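Local coordinates for protein GCN5-related N-acetyltransferase (Sphaerobacter thermophilus, PDB 3TT2) that probably transfers an acyl group, most likely acetyl from acetyl-CoA, to an acceptor substrate, as in other GNAT-superfamily enzymes, at residues Trp169-Pro180 and Pro220-Thr229; Glu184-Glu192 and Pro203-Ser211. All blocks are in the same frame, centred on the assembly; numbering follows the deposited sequence.

Contact 1: Trp169-Pro180 and Pro220-Thr229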
loop_
_atom_site.group_PDB
_atom_site.type_symbol
_atom_site.label_atom_id
_atom_site.label_comp_id
_atom_site.label_asym_id
_atom_site.label_seq_id
_atom_site.Cartn_x
_atom_site.Cartn_y
_atom_site.Cartn_z
ATOM N N TRP A 169 9.637 8.471 26.130
ATOM C CA TRP A 169 8.526 9.383 25.906
ATOM C C TRP A 169 8.847 10.796 26.383
ATOM O O TRP A 169 9.347 11.010 27.490
ATOM C CB TRP A 169 7.243 8.876 26.562
ATOM C CG TRP A 169 6.641 7.743 25.883
ATOM C CD1 TRP A 169 6.887 6.459 26.125
ATOM C CD2 TRP A 169 5.658 7.780 24.833
ATOM N NE1 TRP A 169 6.135 5.653 25.292
ATOM C CE2 TRP A 169 5.374 6.450 24.486
ATOM C CE3 TRP A 169 5.007 8.805 24.152
ATOM C CZ2 TRP A 169 4.461 6.113 23.486
ATOM C CZ3 TRP A 169 4.102 8.472 23.162
ATOM C CH2 TRP A 169 3.831 7.136 22.843
ATOM N N PRO A 170 8.535 11.765 25.535
ATOM C CA PRO A 170 8.732 13.192 25.757
ATOM C C PRO A 170 8.003 13.601 27.030
ATOM O O PRO A 170 6.985 12.987 27.299
ATOM C CB PRO A 170 8.036 13.818 24.548
ATOM C CG PRO A 170 7.951 12.744 23.542
ATOM C CD PRO A 170 7.766 11.494 24.310
ATOM N N GLU A 171 8.477 14.600 27.780
ATOM C CA GLU A 171 7.797 14.973 29.026
ATOM C C GLU A 171 6.324 15.321 28.788
ATOM O O GLU A 171 6.010 16.199 27.975
ATOM C CB GLU A 171 8.496 16.164 29.692
ATOM C CG GLU A 171 9.937 15.874 30.126
ATOM C CD GLU A 171 10.661 17.092 30.752
ATOM O OE1 GLU A 171 10.235 18.260 30.529
ATOM O OE2 GLU A 171 11.672 16.870 31.468
ATOM N N GLY A 172 5.429 14.646 29.510
ATOM C CA GLY A 172 4.016 14.984 29.474
ATOM C C GLY A 172 3.170 14.227 28.471
ATOM O O GLY A 172 1.990 14.522 28.303
ATOM N N ILE A 173 3.780 13.258 27.796
ATOM C CA ILE A 173 3.092 12.437 26.828
ATOM C C ILE A 173 3.400 11.011 27.206
ATOM O O ILE A 173 4.519 10.721 27.643
ATOM C CB ILE A 173 3.622 12.636 25.408
ATOM C CG1 ILE A 173 3.721 14.118 25.051
ATOM C CG2 ILE A 173 2.752 11.879 24.420
ATOM C CD1 ILE A 173 2.399 14.797 24.916
ATOM N N THR A 174 2.403 10.135 27.078
ATOM C CA THR A 174 2.569 8.717 27.374
ATOM C C THR A 174 1.712 7.903 26.420
ATOM O O THR A 174 0.848 8.440 25.740
ATOM C CB THR A 174 2.210 8.317 28.853
ATOM O OG1 THR A 174 0.795 8.362 29.053
ATOM C CG2 THR A 174 2.895 9.206 29.883
ATOM N N ALA A 175 1.973 6.602 26.375
ATOM C CA ALA A 175 1.224 5.683 25.533
ATOM C C ALA A 175 -0.135 5.352 26.114
ATOM O O ALA A 175 -0.268 5.152 27.321
ATOM C CB ALA A 175 2.014 4.405 25.355
ATOM N N ARG A 176 -1.134 5.271 25.244
ATOM C CA ARG A 176 -2.451 4.791 25.626
ATOM C C ARG A 176 -2.896 3.811 24.593
ATOM O O ARG A 176 -2.951 4.129 23.419
ATOM C CB ARG A 176 -3.466 5.927 25.691
ATOM C CG ARG A 176 -4.899 5.475 25.965
ATOM C CD ARG A 176 -5.851 6.643 25.894
ATOM N NE ARG A 176 -7.259 6.277 26.035
ATOM C CZ ARG A 176 -7.964 6.399 27.167
ATOM N NH1 ARG A 176 -7.389 6.843 28.284
ATOM N NH2 ARG A 176 -9.252 6.070 27.187
ATOM N N THR A 177 -3.202 2.604 25.032
ATOM C CA THR A 177 -3.734 1.591 24.154
ATOM C C THR A 177 -5.163 1.992 23.833
ATOM O O THR A 177 -5.916 2.398 24.728
ATOM C CB THR A 177 -3.703 0.225 24.863
ATOM O OG1 THR A 177 -2.341 -0.126 25.151
ATOM C CG2 THR A 177 -4.354 -0.837 24.005
ATOM N N PHE A 178 -5.524 1.894 22.559
ATOM C CA PHE A 178 -6.865 2.210 22.108
ATOM C C PHE A 178 -7.906 1.413 22.891
ATOM O O PHE A 178 -7.814 0.190 22.988
ATOM C CB PHE A 178 -6.977 1.854 20.639
ATOM C CG PHE A 178 -8.351 2.039 20.068
ATOM C CD1 PHE A 178 -8.783 3.293 19.651
ATOM C CD2 PHE A 178 -9.203 0.960 19.914
ATOM C CE1 PHE A 178 -10.052 3.469 19.098
ATOM C CE2 PHE A 178 -10.471 1.127 19.368
ATOM C CZ PHE A 178 -10.894 2.383 18.957
ATOM N N VAL A 179 -8.903 2.098 23.433
ATOM C CA VAL A 179 -9.956 1.426 24.182
ATOM C C VAL A 179 -11.288 1.458 23.438
ATOM O O VAL A 179 -11.961 2.476 23.424
ATOM C CB VAL A 179 -10.169 2.141 25.529
ATOM C CG1 VAL A 179 -11.374 1.566 26.276
ATOM C CG2 VAL A 179 -8.901 2.078 26.358
ATOM N N PRO A 180 -11.702 0.328 22.870
ATOM C CA PRO A 180 -12.958 0.281 22.103
ATOM C C PRO A 180 -14.138 0.742 22.938
ATOM O O PRO A 180 -14.155 0.499 24.144
ATOM C CB PRO A 180 -13.114 -1.198 21.781
ATOM C CG PRO A 180 -11.688 -1.758 21.822
ATOM C CD PRO A 180 -10.979 -0.958 22.879
ATOM N N PRO A 220 -7.092 -4.263 19.660
ATOM C CA PRO A 220 -6.701 -2.914 20.082
ATOM C C PRO A 220 -5.298 -2.849 20.680
ATOM O O PRO A 220 -4.750 -1.755 20.814
ATOM C CB PRO A 220 -7.728 -2.569 21.158
ATOM C CG PRO A 220 -8.537 -3.823 21.389
ATOM C CD PRO A 220 -7.890 -4.942 20.689
ATOM N N GLU A 221 -4.748 -4.002 21.059
ATOM C CA GLU A 221 -3.412 -4.100 21.636
ATOM C C GLU A 221 -2.394 -3.351 20.760
ATOM O O GLU A 221 -1.436 -2.755 21.263
ATOM C CB GLU A 221 -3.032 -5.581 21.713
ATOM C CG GLU A 221 -2.426 -6.106 23.023
ATOM C CD GLU A 221 -2.065 -7.610 22.936
ATOM O OE1 GLU A 221 -2.897 -8.456 23.341
ATOM O OE2 GLU A 221 -0.954 -7.949 22.457
ATOM N N LEU A 222 -2.628 -3.395 19.447
ATOM C CA LEU A 222 -1.756 -2.807 18.426
ATOM C C LEU A 222 -2.163 -1.380 17.962
ATOM O O LEU A 222 -1.542 -0.807 17.049
ATOM C CB LEU A 222 -1.713 -3.739 17.208
ATOM C CG LEU A 222 -1.299 -5.217 17.329
ATOM C CD1 LEU A 222 -1.459 -5.917 15.989
ATOM C CD2 LEU A 222 0.125 -5.347 17.819
ATOM N N TRP A 223 -3.211 -0.813 18.555
ATOM C CA TRP A 223 -3.523 0.578 18.286
ATOM C C TRP A 223 -3.064 1.467 19.430
ATOM O O TRP A 223 -3.693 1.527 20.486
ATOM C CB TRP A 223 -5.019 0.756 18.092
ATOM C CG TRP A 223 -5.448 0.431 16.740
ATOM C CD1 TRP A 223 -4.845 -0.430 15.875
ATOM C CD2 TRP A 223 -6.564 0.987 16.049
ATOM N NE1 TRP A 223 -5.533 -0.456 14.685
ATOM C CE2 TRP A 223 -6.590 0.410 14.766
ATOM C CE3 TRP A 223 -7.552 1.915 16.393
ATOM C CZ2 TRP A 223 -7.568 0.725 13.825
ATOM C CZ3 TRP A 223 -8.524 2.232 15.457
ATOM C CH2 TRP A 223 -8.523 1.638 14.188
ATOM N N LEU A 224 -2.002 2.220 19.186
ATOM C CA LEU A 224 -1.439 3.071 20.217
ATOM C C LEU A 224 -1.708 4.526 19.935
ATOM O O LEU A 224 -1.686 4.975 18.788
ATOM C CB LEU A 224 0.060 2.859 20.356
ATOM C CG LEU A 224 0.483 1.443 20.703
ATOM C CD1 LEU A 224 1.954 1.496 20.933
ATOM C CD2 LEU A 224 -0.203 0.977 21.940
ATOM N N LEU A 225 -1.967 5.255 21.009
ATOM C CA LEU A 225 -2.237 6.666 20.948
ATOM C C LEU A 225 -1.212 7.360 21.839
ATOM O O LEU A 225 -1.011 6.956 22.981
ATOM C CB LEU A 225 -3.638 6.932 21.484
ATOM C CG LEU A 225 -4.787 6.040 21.010
ATOM C CD1 LEU A 225 -6.113 6.537 21.578
ATOM C CD2 LEU A 225 -4.852 5.975 19.505
ATOM N N ALA A 226 -0.537 8.379 21.320
ATOM C CA ALA A 226 0.214 9.261 22.189
ATOM C C ALA A 226 -0.774 10.262 22.781
ATOM O O ALA A 226 -1.533 10.925 22.066
ATOM C CB ALA A 226 1.323 9.947 21.449
ATOM N N VAL A 227 -0.788 10.333 24.104
ATOM C CA VAL A 227 -1.776 11.123 24.807
ATOM C C VAL A 227 -1.112 12.073 25.782
ATOM O O VAL A 227 -0.312 11.657 26.624
ATOM C CB VAL A 227 -2.772 10.219 25.536
ATOM C CG1 VAL A 227 -3.673 11.020 26.427
ATOM C CG2 VAL A 227 -3.593 9.465 24.522
ATOM N N GLU A 228 -1.453 13.356 25.653
ATOM C CA GLU A 228 -0.940 14.385 26.545
ATOM C C GLU A 228 -1.662 14.288 27.879
ATOM O O GLU A 228 -2.887 14.378 27.939
ATOM C CB GLU A 228 -1.133 15.765 25.929
ATOM C CG GLU A 228 -0.761 16.904 26.872
ATOM C CD GLU A 228 -0.681 18.266 26.178
ATOM O OE1 GLU A 228 -1.757 18.863 25.908
ATOM O OE2 GLU A 228 0.462 18.731 25.908
ATOM N N THR A 229 -0.886 14.106 28.942
ATOM C CA THR A 229 -1.408 13.806 30.268
ATOM C C THR A 229 -2.337 14.886 30.832
ATOM O O THR A 229 -3.399 14.583 31.384
ATOM C CB THR A 229 -0.256 13.575 31.251
ATOM O OG1 THR A 229 0.537 12.461 30.805
ATOM C CG2 THR A 229 -0.797 13.297 32.643
#
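Arg176 N donates to Leu225 O over 2.8 Å, in the plane of that carbonyl, and Leu225 N answers to Arg176 O. This is one of two hydrogen-bonded pairs between antiparallel strands 173-177 and 223-228. The other, Thr174 with Val227, also bonds both ways. Phe178 N to Trp223 O and Thr229 N to Gly172 O extend the pairing past both ends of strand 173-177. The positive phi of Gly172 (93°) suits the third position of the type II turn Pro170-Ile173, where a side chain would press on the preceding carbonyl O. A strand, two helices and an antiparallel strand in this order are consistent with the start of a GNAT fold.

Beyond the strand end, the Phe178 and Trp223 side chains run alongside each other in a common direction. Their CB atoms are 3.4 Å apart. With chi1 at 176°, Phe178 swings its ring away from its own backbone N and alongside Trp223, whose CE3 lies over the centre of the phenyl face. The pair is T-shaped, with centroids 4.9 Å apart and planes at 66°. Pro220 CB meets the phenyl edge, 4.0 Å from Phe178 CD2. An alanine in place of Phe178 would probably leave the indole edge of Trp223 without the ring it points into and open a gap beside Pro220.

On the face that carries Ala226, its CB touches the edge of the Trp169 indole, 3.6 Å from CZ3. Ile173 CG2 reaches the same methyl. On the face that carries Val227, the extended Arg176 chain lays CB 3.7 Å from Val227 CG2.

Main-chain bonds thus set the register, while side chains join the pair to its surroundings, Arg176 by a salt bridge to Asp183 and Glu228 by a hydrogen bond to Ser231.

Contact 2: Glu184-Glu192 and Pro203-Ser211; sequences ERATYEAVE and PSTFERWLS
Helix 184-192 and helix 206-211 run at 105° to each other. Their axes come no closer than 10.7 Å, so large side chains fill the space between them. The nearest backbone approaches are Glu192 to Pro203 and Tyr188 to Phe206, with CA atoms 6.8 Å apart in the first pair. Thr205 is the N-cap of the second helix.

Tyr188 is at the centre of an aromatic cluster with Phe206 and Trp209. Its CG stands anti to the backbone N (chi1 165°), which sends the ring across to the other segment. Phe206 CD1 lies over one face of the phenol ring, 3.4 Å from Tyr188 CG. Phe206 CA also makes a CH-pi contact with that ring. The Tyr188 and Trp209 side chains pass alongside one another, pointing opposite ways. Tyr188 CB sits over the indole face, 3.8 Å from the centroid of the six-membered ring, and Tyr188 CD1 is close to Trp209 CG. Both ring pairs are oblique; the planes of Tyr188 and Phe206 stand 53° apart.

The phenol ends in a hydrogen bond. Tyr188 OH donates to Ser204 O over 2.6 Å, in the carbonyl plane and on a lone pair. This ties the first helix to the loop leading into the second. Glu192 OE1 takes a weak bond from Ser204 N at 3.2 Å, while its OE2 pairs with Arg201.

Arg185 lies over one face of Phe206, with CD toward the rim, and its guanidinium adds a cation-pi contact. Leu210 CG packs on the opposite face of that ring.

The two helices join the paired strands 173-177 and 223-228, as in GNAT proteins. Helix 184-194 also rests Ala186 and Ala190 on Ile234, and Val191 on Thr237 and Leu239. It thus packs on strand 233-243 as well as on helix 206-213.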
loop_
_atom_site.group_PDB
_atom_site.type_symbol
_atom_site.label_atom_id
_atom_site.label_comp_id
_atom_site.label_asym_id
_atom_site.label_seq_id
_atom_site.Cartn_x
_atom_site.Cartn_y
_atom_site.Cartn_z
ATOM N N GLU A 184 -12.967 5.556 19.954
ATOM C CA GLU A 184 -13.281 5.565 18.519
ATOM C C GLU A 184 -13.252 6.948 17.851
ATOM O O GLU A 184 -12.422 7.201 16.983
ATOM C CB GLU A 184 -14.619 4.875 18.240
ATOM C CG GLU A 184 -14.529 3.386 17.995
ATOM C CD GLU A 184 -14.562 2.564 19.269
ATOM O OE1 GLU A 184 -14.820 3.120 20.354
ATOM O OE2 GLU A 184 -14.332 1.342 19.185
ATOM N N ARG A 185 -14.156 7.835 18.248
ATOM C CA ARG A 185 -14.297 9.112 17.557
ATOM C C ARG A 185 -13.043 9.953 17.707
ATOM O O ARG A 185 -12.600 10.575 16.752
ATOM C CB ARG A 185 -15.515 9.882 18.078
ATOM C CG ARG A 185 -15.742 11.271 17.447
ATOM C CD ARG A 185 -16.904 11.276 16.427
ATOM N NE ARG A 185 -17.059 12.567 15.744
ATOM C CZ ARG A 185 -16.490 12.887 14.581
ATOM N NH1 ARG A 185 -15.723 12.010 13.952
ATOM N NH2 ARG A 185 -16.688 14.085 14.039
ATOM N N ALA A 186 -12.472 9.950 18.906
ATOM C CA ALA A 186 -11.325 10.789 19.228
ATOM C C ALA A 186 -10.102 10.397 18.423
ATOM O O ALA A 186 -9.317 11.253 18.027
ATOM C CB ALA A 186 -11.021 10.698 20.695
ATOM N N THR A 187 -9.944 9.095 18.207
ATOM C CA THR A 187 -8.820 8.538 17.469
ATOM C C THR A 187 -8.958 8.885 16.011
ATOM O O THR A 187 -8.005 9.286 15.351
ATOM C CB THR A 187 -8.813 7.018 17.566
ATOM O OG1 THR A 187 -8.325 6.628 18.851
ATOM C CG2 THR A 187 -7.925 6.426 16.509
ATOM N N TYR A 188 -10.168 8.708 15.512
ATOM C CA TYR A 188 -10.495 9.096 14.161
ATOM C C TYR A 188 -10.170 10.570 13.856
ATOM O O TYR A 188 -9.688 10.888 12.773
ATOM C CB TYR A 188 -11.973 8.835 13.905
ATOM C CG TYR A 188 -12.449 9.539 12.674
ATOM C CD1 TYR A 188 -12.120 9.054 11.417
ATOM C CD2 TYR A 188 -13.202 10.713 12.757
ATOM C CE1 TYR A 188 -12.544 9.697 10.276
ATOM C CE2 TYR A 188 -13.636 11.359 11.620
ATOM C CZ TYR A 188 -13.296 10.848 10.383
ATOM O OH TYR A 188 -13.710 11.476 9.238
ATOM N N GLU A 189 -10.452 11.465 14.798
ATOM C CA GLU A 189 -10.209 12.892 14.583
ATOM C C GLU A 189 -8.724 13.193 14.499
ATOM O O GLU A 189 -8.287 14.058 13.745
ATOM C CB GLU A 189 -10.834 13.730 15.701
ATOM C CG GLU A 189 -12.345 13.782 15.654
ATOM C CD GLU A 189 -12.951 14.498 16.855
ATOM O OE1 GLU A 189 -12.225 14.745 17.853
ATOM O OE2 GLU A 189 -14.162 14.817 16.797
ATOM N N ALA A 190 -7.959 12.471 15.300
ATOM C CA ALA A 190 -6.529 12.670 15.368
ATOM C C ALA A 190 -5.877 12.155 14.099
ATOM O O ALA A 190 -4.913 12.730 13.624
ATOM C CB ALA A 190 -5.974 11.968 16.572
ATOM N N VAL A 191 -6.419 11.070 13.556
ATOM C CA VAL A 191 -5.906 10.471 12.328
ATOM C C VAL A 191 -6.223 11.345 11.115
ATOM O O VAL A 191 -5.408 11.482 10.206
ATOM C CB VAL A 191 -6.484 9.048 12.107
ATOM C CG1 VAL A 191 -6.096 8.507 10.746
ATOM C CG2 VAL A 191 -5.999 8.098 13.173
ATOM N N GLU A 192 -7.407 11.950 11.106
ATOM C CA GLU A 192 -7.841 12.725 9.951
ATOM C C GLU A 192 -7.152 14.062 9.912
ATOM O O GLU A 192 -7.129 14.737 8.891
ATOM C CB GLU A 192 -9.352 12.914 9.955
ATOM C CG GLU A 192 -10.096 11.761 9.312
ATOM C CD GLU A 192 -9.679 11.515 7.866
ATOM O OE1 GLU A 192 -10.185 12.228 6.971
ATOM O OE2 GLU A 192 -8.846 10.609 7.627
ATOM N N PRO A 203 -9.465 12.008 2.345
ATOM C CA PRO A 203 -10.180 12.145 3.615
ATOM C C PRO A 203 -11.336 11.137 3.639
ATOM O O PRO A 203 -12.129 11.085 2.695
ATOM C CB PRO A 203 -10.738 13.579 3.552
ATOM C CG PRO A 203 -9.892 14.286 2.528
ATOM C CD PRO A 203 -9.541 13.228 1.525
ATOM N N SER A 204 -11.442 10.376 4.726
ATOM C CA SER A 204 -12.543 9.441 4.917
ATOM C C SER A 204 -13.473 10.048 5.944
ATOM O O SER A 204 -13.020 10.678 6.897
ATOM C CB SER A 204 -12.039 8.096 5.444
ATOM O OG SER A 204 -11.179 7.468 4.518
ATOM N N THR A 205 -14.772 9.859 5.777
ATOM C CA THR A 205 -15.679 10.277 6.826
ATOM C C THR A 205 -15.558 9.298 7.980
ATOM O O THR A 205 -14.817 8.322 7.899
ATOM C CB THR A 205 -17.103 10.295 6.339
ATOM O OG1 THR A 205 -17.421 9.010 5.802
ATOM C CG2 THR A 205 -17.254 11.337 5.258
ATOM N N PHE A 206 -16.292 9.550 9.054
ATOM C CA PHE A 206 -16.160 8.739 10.256
ATOM C C PHE A 206 -16.754 7.347 10.071
ATOM O O PHE A 206 -16.165 6.357 10.499
ATOM C CB PHE A 206 -16.788 9.448 11.454
ATOM C CG PHE A 206 -16.718 8.668 12.725
ATOM C CD1 PHE A 206 -15.511 8.173 13.191
ATOM C CD2 PHE A 206 -17.856 8.435 13.466
ATOM C CE1 PHE A 206 -15.438 7.453 14.366
ATOM C CE2 PHE A 206 -17.791 7.724 14.640
ATOM C CZ PHE A 206 -16.576 7.230 15.091
ATOM N N GLU A 207 -17.907 7.259 9.424
ATOM C CA GLU A 207 -18.518 5.957 9.217
ATOM C C GLU A 207 -17.662 5.086 8.301
ATOM O O GLU A 207 -17.520 3.884 8.535
ATOM C CB GLU A 207 -19.946 6.091 8.692
ATOM C CG GLU A 207 -20.882 6.780 9.675
ATOM C CD GLU A 207 -20.721 8.301 9.690
ATOM O OE1 GLU A 207 -20.405 8.877 8.625
ATOM O OE2 GLU A 207 -20.908 8.922 10.764
ATOM N N ARG A 208 -17.082 5.700 7.272
ATOM C CA ARG A 208 -16.165 5.008 6.368
ATOM C C ARG A 208 -14.989 4.439 7.144
ATOM O O ARG A 208 -14.620 3.276 6.980
ATOM C CB ARG A 208 -15.643 5.962 5.291
ATOM C CG ARG A 208 -16.528 6.096 4.056
ATOM C CD ARG A 208 -16.177 7.351 3.257
ATOM N NE ARG A 208 -16.846 7.400 1.957
ATOM C CZ ARG A 208 -18.096 7.812 1.768
ATOM N NH1 ARG A 208 -18.831 8.208 2.797
ATOM N NH2 ARG A 208 -18.615 7.822 0.546
ATOM N N TRP A 209 -14.403 5.273 7.993
ATOM C CA TRP A 209 -13.273 4.861 8.798
ATOM C C TRP A 209 -13.646 3.706 9.715
ATOM O O TRP A 209 -12.888 2.750 9.856
ATOM C CB TRP A 209 -12.761 6.042 9.596
ATOM C CG TRP A 209 -11.608 5.717 10.475
ATOM C CD1 TRP A 209 -10.300 5.627 10.112
ATOM C CD2 TRP A 209 -11.657 5.452 11.877
ATOM N NE1 TRP A 209 -9.531 5.315 11.203
ATOM C CE2 TRP A 209 -10.343 5.200 12.299
ATOM C CE3 TRP A 209 -12.689 5.400 12.818
ATOM C CZ2 TRP A 209 -10.032 4.904 13.621
ATOM C CZ3 TRP A 209 -12.375 5.102 14.129
ATOM C CH2 TRP A 209 -11.065 4.862 14.519
ATOM N N LEU A 210 -14.827 3.785 10.319
ATOM C CA LEU A 210 -15.339 2.708 11.167
ATOM C C LEU A 210 -15.422 1.364 10.462
ATOM O O LEU A 210 -15.092 0.338 11.040
ATOM C CB LEU A 210 -16.726 3.054 11.700
ATOM C CG LEU A 210 -16.804 3.998 12.896
ATOM C CD1 LEU A 210 -18.198 3.947 13.492
ATOM C CD2 LEU A 210 -15.746 3.650 13.940
ATOM N N SER A 211 -15.885 1.365 9.220
ATOM C CA SER A 211 -16.089 0.114 8.510
ATOM C C SER A 211 -14.773 -0.443 8.006
ATOM O O SER A 211 -14.623 -1.655 7.848
ATOM C CB SER A 211 -17.040 0.321 7.345
ATOM O OG SER A 211 -18.236 0.929 7.792
#

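Both contacts mix buried and exposed residues, and neither is wholly core or surface. Contact 1 lies at strand 173-177, an outermost strand within the chain, and is held mainly by backbone hydrogen bonds. Contact 2 joins two helices, chiefly through aromatic side chains. Chain order links them: strand 173-177 leads into helix 184-194, and helix 206-213 leads on to strand 223-228. They also touch directly. Trp223 CZ3 meets Trp209 CZ2 at 3.6 Å, while Phe178 and Leu225 pack against Thr187. Aromatic packing therefore runs from the strand pair into the helix pair. The ionic partners of Arg176 and Glu192 lie outside the paired segments, in Asp183 and Arg201, whereas Arg185 lies on the Phe206 face.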